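PDB 5GIV: carboxypeptidase 1, which probably releases amino acids one after another from the C-terminus of peptides with broad specificity, as a zinc-dependent metallocarboxypeptidase of the M32 family. Local coordinates for residues Leu201-Ala206 with Ala329-Glu334; Pro196-Leu201 with Val340-Arg345; Asn304-Ser309 with Gln431-Ala436. All coordinates share one frame; numbering follows the deposited sequence.

Contact 1: Leu201-Ala206 with Ala329-Glu334; sequences LGRGFA and AGVTEE
R203 reaches across to the loop ahead of helix 333-339 and lays the edge of its guanidinium group against the carbonyl of A329. The polar part of the contact rests on this one side chain. NH1 of R203 donates to O of A329 at 3.0 Å, with an N-H...O angle of 159°; the oxygen lies in the guanidinium plane and is approached in the plane of its own carbonyl, on a lone pair. The arginine chain runs extended from CG to NE, which carries the charged end away from its own backbone and over to the partner loop. A water closes the arrangement into a small ring: it accepts from NH2 of R203 at 3.1 Å and donates to O of A329 at 2.9 Å, so the carbonyl oxygen takes two donors and both terminal nitrogens are engaged. The stronger partner of NH1 is the carbonyl O of Q327, just outside the segments; with A329 it probably fixes the rotation of the group.

The apolar share is slight. CG2 of V331 stands 4.2 Å from NH1 of R203, oblique to the guanidinium plane, and V331 is the buried member of the trio, while R203 and A329 are exposed. The V331 side chain also packs on R197 and F200.

The contact joins two surface loops far from the zinc site. The loop of R203 connects helix 169-193 to helix 207-221, with A206 at the N-cap of the latter; further along it, F205 meets F324 and packs on P257 of helix 257-275, and L201 lies against both helix 257-275 and M336 and A339 of helix 333-339.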
loop_
_atom_site.group_PDB
_atom_site.type_symbol
_atom_site.label_atom_id
_atom_site.label_comp_id
_atom_site.label_asym_id
_atom_site.label_seq_id
_atom_site.Cartn_x
_atom_site.Cartn_y
_atom_site.Cartn_z
ATOM N N LEU A 201 14.934 26.287 17.898
ATOM C CA LEU A 201 14.554 25.146 17.070
ATOM C C LEU A 201 15.013 23.815 17.653
ATOM O O LEU A 201 14.536 22.767 17.207
ATOM C CB LEU A 201 15.114 25.314 15.657
ATOM C CG LEU A 201 14.587 26.552 14.914
ATOM C CD1 LEU A 201 15.316 26.753 13.582
ATOM C CD2 LEU A 201 13.081 26.469 14.720
ATOM N N GLY A 202 15.902 23.825 18.640
ATOM C CA GLY A 202 16.389 22.604 19.247
ATOM C C GLY A 202 15.735 22.235 20.562
ATOM O O GLY A 202 16.237 21.344 21.258
ATOM N N ARG A 203 14.619 22.871 20.915
ATOM C CA ARG A 203 14.019 22.684 22.230
ATOM C C ARG A 203 13.139 21.444 22.318
ATOM O O ARG A 203 12.647 21.136 23.411
ATOM C CB ARG A 203 13.211 23.929 22.618
ATOM C CG ARG A 203 14.061 25.148 22.872
ATOM C CD ARG A 203 13.257 26.428 23.090
ATOM N NE ARG A 203 14.087 27.433 23.751
ATOM C CZ ARG A 203 13.700 28.677 24.035
ATOM N NH1 ARG A 203 12.488 29.098 23.704
ATOM N NH2 ARG A 203 14.532 29.507 24.660
ATOM N N GLY A 204 12.942 20.726 21.213
ATOM C CA GLY A 204 12.124 19.528 21.225
ATOM C C GLY A 204 10.716 19.761 20.717
ATOM O O GLY A 204 9.915 20.407 21.395
ATOM N N PHE A 205 10.408 19.248 19.525
ATOM C CA PHE A 205 9.110 19.426 18.886
ATOM C C PHE A 205 8.505 18.053 18.625
ATOM O O PHE A 205 9.025 17.289 17.801
ATOM C CB PHE A 205 9.262 20.224 17.591
ATOM C CG PHE A 205 9.639 21.674 17.806
ATOM C CD1 PHE A 205 10.850 22.015 18.400
ATOM C CD2 PHE A 205 8.804 22.691 17.378
ATOM C CE1 PHE A 205 11.200 23.343 18.593
ATOM C CE2 PHE A 205 9.154 24.027 17.563
ATOM C CZ PHE A 205 10.354 24.349 18.168
ATOM N N ALA A 206 7.410 17.736 19.319
ATOM C CA ALA A 206 6.829 16.402 19.229
ATOM C C ALA A 206 6.466 16.055 17.788
ATOM O O ALA A 206 5.845 16.850 17.074
ATOM C CB ALA A 206 5.596 16.307 20.119
ATOM N N ALA A 329 8.575 30.314 23.318
ATOM C CA ALA A 329 8.602 31.352 24.341
ATOM C C ALA A 329 9.846 32.215 24.191
ATOM O O ALA A 329 10.966 31.704 24.096
ATOM C CB ALA A 329 8.562 30.723 25.735
ATOM N N GLY A 330 9.649 33.529 24.159
ATOM C CA GLY A 330 10.756 34.445 23.970
ATOM C C GLY A 330 11.245 34.551 22.550
ATOM O O GLY A 330 12.327 35.109 22.318
ATOM N N VAL A 331 10.478 34.050 21.589
ATOM C CA VAL A 331 10.849 34.074 20.183
ATOM C C VAL A 331 9.784 34.861 19.449
ATOM O O VAL A 331 8.587 34.608 19.628
ATOM C CB VAL A 331 10.974 32.652 19.600
ATOM C CG1 VAL A 331 11.506 32.706 18.171
ATOM C CG2 VAL A 331 11.853 31.775 20.506
ATOM N N THR A 332 10.213 35.790 18.610
ATOM C CA THR A 332 9.255 36.583 17.860
ATOM C C THR A 332 8.904 35.895 16.547
ATOM O O THR A 332 9.552 34.939 16.112
ATOM C CB THR A 332 9.806 37.976 17.572
ATOM O OG1 THR A 332 10.864 37.876 16.612
ATOM C CG2 THR A 332 10.333 38.640 18.852
ATOM N N GLU A 333 7.830 36.372 15.930
ATOM C CA GLU A 333 7.508 35.916 14.591
ATOM C C GLU A 333 8.650 36.218 13.624
ATOM O O GLU A 333 8.989 35.388 12.775
ATOM C CB GLU A 333 6.205 36.562 14.135
ATOM C CG GLU A 333 5.969 36.472 12.661
ATOM C CD GLU A 333 4.788 37.296 12.222
ATOM O OE1 GLU A 333 3.751 37.281 12.924
ATOM O OE2 GLU A 333 4.916 37.978 11.187
ATOM N N GLU A 334 9.265 37.396 13.744
ATOM C CA GLU A 334 10.374 37.745 12.859
ATOM C C GLU A 334 11.564 36.808 13.055
ATOM O O GLU A 334 12.305 36.535 12.105
ATOM C CB GLU A 334 10.777 39.210 13.077
ATOM C CG GLU A 334 12.016 39.698 12.307
ATOM C CD GLU A 334 11.819 39.793 10.783
ATOM O OE1 GLU A 334 12.819 40.055 10.068
ATOM O OE2 GLU A 334 10.673 39.620 10.292
HETATM O O HOH W 1 13.726 32.459 23.960
#

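Contact 2: Pro196-Leu201 with Val340-Arg345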
loop_
_atom_site.group_PDB
_atom_site.type_symbol
_atom_site.label_atom_id
_atom_site.label_comp_id
_atom_site.label_asym_id
_atom_site.label_seq_id
_atom_site.Cartn_x
_atom_site.Cartn_y
_atom_site.Cartn_z
ATOM N N PRO A 196 21.192 34.382 12.200
ATOM C CA PRO A 196 20.156 34.738 13.170
ATOM C C PRO A 196 20.102 33.698 14.277
ATOM O O PRO A 196 20.684 32.618 14.183
ATOM C CB PRO A 196 18.877 34.733 12.337
ATOM C CG PRO A 196 19.164 33.709 11.252
ATOM C CD PRO A 196 20.631 33.860 10.943
ATOM N N ARG A 197 19.355 34.019 15.328
ATOM C CA ARG A 197 19.199 33.065 16.414
ATOM C C ARG A 197 18.469 31.827 15.911
ATOM O O ARG A 197 17.507 31.927 15.151
ATOM C CB ARG A 197 18.439 33.704 17.579
ATOM C CG ARG A 197 18.241 32.757 18.753
ATOM C CD ARG A 197 17.343 33.322 19.842
ATOM N NE ARG A 197 17.099 32.316 20.867
ATOM C CZ ARG A 197 16.070 32.323 21.704
ATOM N NH1 ARG A 197 15.168 33.305 21.658
ATOM N NH2 ARG A 197 15.935 31.339 22.585
ATOM N N THR A 198 18.943 30.651 16.318
ATOM C CA THR A 198 18.320 29.396 15.911
ATOM C C THR A 198 18.109 28.405 17.049
ATOM O O THR A 198 17.424 27.397 16.834
ATOM C CB THR A 198 19.148 28.694 14.812
ATOM O OG1 THR A 198 20.465 28.428 15.305
ATOM C CG2 THR A 198 19.246 29.538 13.540
ATOM N N ASP A 199 18.641 28.660 18.246
ATOM C CA ASP A 199 18.652 27.634 19.290
ATOM C C ASP A 199 17.251 27.181 19.688
ATOM O O ASP A 199 17.080 26.047 20.142
ATOM C CB ASP A 199 19.385 28.152 20.528
ATOM C CG ASP A 199 18.672 29.342 21.166
ATOM O OD1 ASP A 199 17.686 29.122 21.900
ATOM O OD2 ASP A 199 19.093 30.494 20.927
ATOM N N PHE A 200 16.237 28.038 19.542
ATOM C CA PHE A 200 14.895 27.631 19.947
ATOM C C PHE A 200 14.366 26.492 19.090
ATOM O O PHE A 200 13.429 25.803 19.505
ATOM C CB PHE A 200 13.922 28.818 19.907
ATOM C CG PHE A 200 13.887 29.522 18.592
ATOM C CD1 PHE A 200 13.037 29.094 17.587
ATOM C CD2 PHE A 200 14.702 30.611 18.361
ATOM C CE1 PHE A 200 13.015 29.727 16.373
ATOM C CE2 PHE A 200 14.682 31.253 17.159
ATOM C CZ PHE A 200 13.839 30.815 16.156
ATOM N N LEU A 201 14.934 26.287 17.898
ATOM C CA LEU A 201 14.554 25.146 17.070
ATOM C C LEU A 201 15.013 23.815 17.653
ATOM O O LEU A 201 14.536 22.767 17.207
ATOM C CB LEU A 201 15.114 25.314 15.657
ATOM C CG LEU A 201 14.587 26.552 14.914
ATOM C CD1 LEU A 201 15.316 26.753 13.582
ATOM C CD2 LEU A 201 13.081 26.469 14.720
ATOM N N VAL A 340 14.525 30.160 9.484
ATOM C CA VAL A 340 14.338 29.215 8.389
ATOM C C VAL A 340 15.139 29.610 7.159
ATOM O O VAL A 340 14.999 28.969 6.110
ATOM C CB VAL A 340 12.850 29.044 8.000
ATOM C CG1 VAL A 340 11.980 28.757 9.231
ATOM C CG2 VAL A 340 12.342 30.229 7.192
ATOM N N ASN A 341 15.911 30.691 7.228
ATOM C CA ASN A 341 16.677 31.208 6.103
ATOM C C ASN A 341 18.146 31.379 6.458
ATOM O O ASN A 341 18.798 32.332 6.023
ATOM C CB ASN A 341 16.105 32.535 5.603
ATOM C CG ASN A 341 14.744 32.382 4.958
ATOM O OD1 ASN A 341 14.614 31.754 3.906
ATOM N ND2 ASN A 341 13.724 32.984 5.566
ATOM N N THR A 342 18.699 30.472 7.258
ATOM C CA THR A 342 20.132 30.507 7.497
ATOM C C THR A 342 20.892 29.937 6.304
ATOM O O THR A 342 20.348 29.201 5.482
ATOM C CB THR A 342 20.497 29.727 8.756
ATOM O OG1 THR A 342 20.450 28.322 8.473
ATOM C CG2 THR A 342 19.604 30.095 9.941
ATOM N N VAL A 343 22.181 30.269 6.236
ATOM C CA VAL A 343 23.049 29.862 5.134
ATOM C C VAL A 343 24.371 29.382 5.714
ATOM O O VAL A 343 24.844 29.920 6.717
ATOM C CB VAL A 343 23.303 31.024 4.145
ATOM C CG1 VAL A 343 24.352 30.623 3.109
ATOM C CG2 VAL A 343 22.015 31.472 3.475
ATOM N N SER A 344 24.963 28.361 5.096
ATOM C CA SER A 344 26.313 27.943 5.464
ATOM C C SER A 344 26.808 26.914 4.460
ATOM O O SER A 344 26.016 26.174 3.872
ATOM C CB SER A 344 26.367 27.358 6.878
ATOM O OG SER A 344 25.698 26.117 6.923
ATOM N N ARG A 345 28.126 26.858 4.296
ATOM C CA ARG A 345 28.737 25.805 3.498
ATOM C C ARG A 345 28.604 24.493 4.249
ATOM O O ARG A 345 29.104 24.364 5.370
ATOM C CB ARG A 345 30.205 26.113 3.240
ATOM C CG ARG A 345 30.447 27.521 2.790
ATOM C CD ARG A 345 31.926 27.846 2.788
ATOM N NE ARG A 345 32.105 29.271 2.541
ATOM C CZ ARG A 345 32.557 30.137 3.442
ATOM N NH1 ARG A 345 32.920 29.724 4.654
ATOM N NH2 ARG A 345 32.659 31.420 3.118
#
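Two connecting loops of the largely helical M32 carboxypeptidase fold meet here at the surface: the one that leaves helix 169-193, and the one that follows helix 333-339. T342 bridges them with its methyl group. Its CG2 lies 3.7 Å from CG2 of T198, the two methyls meeting tip to tip, and 3.9 Å from CG of P196, whose ring it crosses at a slant. CD of the same proline is nearly as near, so the methyl rests against the CG-CD side of the pyrrolidine ring as well as against T198. Both threonines have the same first torsion: OG1 sits between the backbone N and the carbonyl carbon (chi1 59° in T198, 76° in T342), and each CG2 is set anti to the carbonyl carbon, facing its counterpart. No hydrogen bond spans the two segments; the touch is made by carbon alone.

In the fold, the loop of P196 is shaped by bonds of its own. N of L201 donates to O of T198 at 2.9 Å, in the short 3-10 turn that begins at D199. R197, setting out away from 340-345, grips D199 side-on, with NE to OD2 at 2.7 Å and NH2 to OD1 at 2.9 Å, one nitrogen to each carboxylate oxygen, so that the salt bridge straddles T198. F200 turns a ring edge to one face of this guanidinium, its CD2 3.8 Å from the R197 plane and nearer the border of the group than its middle.

The other loop is tied down by N341, whose OD1 accepts from K496 of helix 487-501 and whose ND2 donates to the carbonyl of Y337 and probably to that of R308. P196 also packs on Y501 of that C-terminal helix and on R338 of helix 333-339.

Contact 3: Asn304-Ser309 with Gln431-Ala436; sequences NLVGRS and QFYAAA
The C-terminal part of helix 292-306, which widens to a pi-type turn at 304-306, lies beside helix 420-439, with the CA atoms of L305 and Y433 nearest each other at 7.6 Å. These two side chains carry the contact and run antiparallel alongside one another. CD1 of L305 comes to 3.3 Å of CB of Y433, a distance short enough to be in some doubt, while CB of L305 sits over one face of the tyrosine ring, 4.3 Å from its centroid and 20° off the normal, a CH-pi contact. Y433 has CG anti to its backbone N (chi1 -177°), which swings the ring toward helix 292-306. V306 adds a looser touch, its CG2 lying 4.2 Å from CE1 of Y433 and oblique to the ring.

Helix 292-306 is the one that supplies E296, a ligand of the bound zinc ion, which is probably catalytic, after the HExxH histidines of helix 257-275; this packing lies further along it, and Y433 also rests on L301 one turn back. V306 reaches on to L455 of helix 453-464.

A type I turn runs from V306 to S309. O of V306 accepts from both N and OG of S309, the hydroxyl at 2.8 Å and on a lone pair. S309 is N-cap of helix 310-323. Back along the turn, NE of R308 donates to OD1 of N304 at 3.0 Å, tilted from the amide plane, and NH2 of R308 forms a salt bridge with E303.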
loop_
_atom_site.group_PDB
_atom_site.type_symbol
_atom_site.label_atom_id
_atom_site.label_comp_id
_atom_site.label_asym_id
_atom_site.label_seq_id
_atom_site.Cartn_x
_atom_site.Cartn_y
_atom_site.Cartn_z
ATOM N N ASN A 304 10.241 27.149 -0.972
ATOM C CA ASN A 304 11.106 28.316 -0.742
ATOM C C ASN A 304 10.344 29.628 -0.909
ATOM O O ASN A 304 10.173 30.387 0.049
ATOM C CB ASN A 304 12.305 28.289 -1.695
ATOM C CG ASN A 304 13.315 27.206 -1.352
ATOM O OD1 ASN A 304 13.375 26.720 -0.219
ATOM N ND2 ASN A 304 14.137 26.842 -2.332
ATOM N N LEU A 305 9.899 29.912 -2.131
ATOM C CA LEU A 305 9.309 31.214 -2.415
ATOM C C LEU A 305 8.131 31.488 -1.495
ATOM O O LEU A 305 7.966 32.606 -0.998
ATOM C CB LEU A 305 8.886 31.279 -3.882
ATOM C CG LEU A 305 10.085 31.399 -4.826
ATOM C CD1 LEU A 305 9.652 31.156 -6.238
ATOM C CD2 LEU A 305 10.715 32.769 -4.710
ATOM N N VAL A 306 7.308 30.477 -1.243
ATOM C CA VAL A 306 6.171 30.640 -0.351
ATOM C C VAL A 306 6.582 30.288 1.073
ATOM O O VAL A 306 6.517 31.131 1.977
ATOM C CB VAL A 306 4.986 29.778 -0.817
ATOM C CG1 VAL A 306 3.798 29.915 0.150
ATOM C CG2 VAL A 306 4.590 30.157 -2.240
ATOM N N GLY A 307 7.058 29.049 1.265
ATOM C CA GLY A 307 7.211 28.511 2.607
ATOM C C GLY A 307 8.217 29.241 3.472
ATOM O O GLY A 307 8.112 29.221 4.701
ATOM N N ARG A 308 9.218 29.871 2.860
ATOM C CA ARG A 308 10.245 30.574 3.618
ATOM C C ARG A 308 10.085 32.086 3.549
ATOM O O ARG A 308 10.992 32.820 3.963
ATOM C CB ARG A 308 11.634 30.157 3.130
ATOM C CG ARG A 308 11.932 28.683 3.377
ATOM C CD ARG A 308 13.308 28.283 2.870
ATOM N NE ARG A 308 13.417 26.832 2.744
ATOM C CZ ARG A 308 13.805 26.014 3.720
ATOM N NH1 ARG A 308 14.147 26.501 4.909
ATOM N NH2 ARG A 308 13.863 24.705 3.496
ATOM N N SER A 309 8.950 32.573 3.062
ATOM C CA SER A 309 8.752 34.007 2.904
ATOM C C SER A 309 8.250 34.612 4.210
ATOM O O SER A 309 7.739 33.917 5.090
ATOM C CB SER A 309 7.756 34.297 1.785
ATOM O OG SER A 309 6.454 33.922 2.183
ATOM N N GLN A 431 11.057 32.228 -11.642
ATOM C CA GLN A 431 10.515 32.699 -12.911
ATOM C C GLN A 431 9.012 32.468 -12.971
ATOM O O GLN A 431 8.250 33.366 -13.346
ATOM C CB GLN A 431 11.236 32.006 -14.072
ATOM C CG GLN A 431 10.821 32.447 -15.477
ATOM C CD GLN A 431 11.800 31.960 -16.558
ATOM O OE1 GLN A 431 12.923 31.562 -16.253
ATOM N NE2 GLN A 431 11.366 31.985 -17.824
ATOM N N PHE A 432 8.560 31.267 -12.596
ATOM C CA PHE A 432 7.124 31.019 -12.539
ATOM C C PHE A 432 6.458 31.903 -11.498
ATOM O O PHE A 432 5.382 32.458 -11.736
ATOM C CB PHE A 432 6.838 29.550 -12.225
ATOM C CG PHE A 432 6.973 28.647 -13.404
ATOM C CD1 PHE A 432 6.215 28.869 -14.547
ATOM C CD2 PHE A 432 7.845 27.574 -13.376
ATOM C CE1 PHE A 432 6.334 28.043 -15.639
ATOM C CE2 PHE A 432 7.966 26.738 -14.471
ATOM C CZ PHE A 432 7.215 26.972 -15.604
ATOM N N TYR A 433 7.095 32.063 -10.344
ATOM C CA TYR A 433 6.461 32.807 -9.269
ATOM C C TYR A 433 6.249 34.263 -9.657
ATOM O O TYR A 433 5.168 34.816 -9.430
ATOM C CB TYR A 433 7.307 32.700 -8.012
ATOM C CG TYR A 433 6.710 33.383 -6.823
ATOM C CD1 TYR A 433 5.787 32.728 -6.023
ATOM C CD2 TYR A 433 7.070 34.690 -6.492
ATOM C CE1 TYR A 433 5.240 33.349 -4.915
ATOM C CE2 TYR A 433 6.524 35.321 -5.387
ATOM C CZ TYR A 433 5.611 34.643 -4.603
ATOM O OH TYR A 433 5.066 35.257 -3.501
ATOM N N ALA A 434 7.268 34.893 -10.260
ATOM C CA ALA A 434 7.165 36.297 -10.649
ATOM C C ALA A 434 6.066 36.503 -11.681
ATOM O O ALA A 434 5.366 37.524 -11.662
ATOM C CB ALA A 434 8.503 36.801 -11.185
ATOM N N ALA A 435 5.920 35.559 -12.613
ATOM C CA ALA A 435 4.813 35.643 -13.555
ATOM C C ALA A 435 3.479 35.589 -12.823
ATOM O O ALA A 435 2.527 36.278 -13.206
ATOM C CB ALA A 435 4.911 34.529 -14.595
ATOM N N ALA A 436 3.389 34.777 -11.763
ATOM C CA ALA A 436 2.152 34.694 -10.989
ATOM C C ALA A 436 1.853 35.998 -10.253
ATOM O O ALA A 436 0.687 36.405 -10.155
ATOM C CB ALA A 436 2.217 33.531 -10.002
#

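In the fold
Contacts 1 and 2 form one surface patch, their centres 12 Å apart, and share L201; the segments of contact 1 fall between those of contact 2 along the chain. NH2 of R203 and NH2 of R197 come within 3.1 Å, two like charges side by side, and CG2 of V331 packs on CG of F200 at 3.6 Å. Contact 3 lies deeper, 25 Å from contact 1 and 21 Å from contact 2 between centres. It touches 340-345 through R308, whose NH1 probably bonds O of V340 at 2.9 Å. Contact 3 lies toward the active site but not in it: the L305 side chain is about 14 Å from the zinc ion.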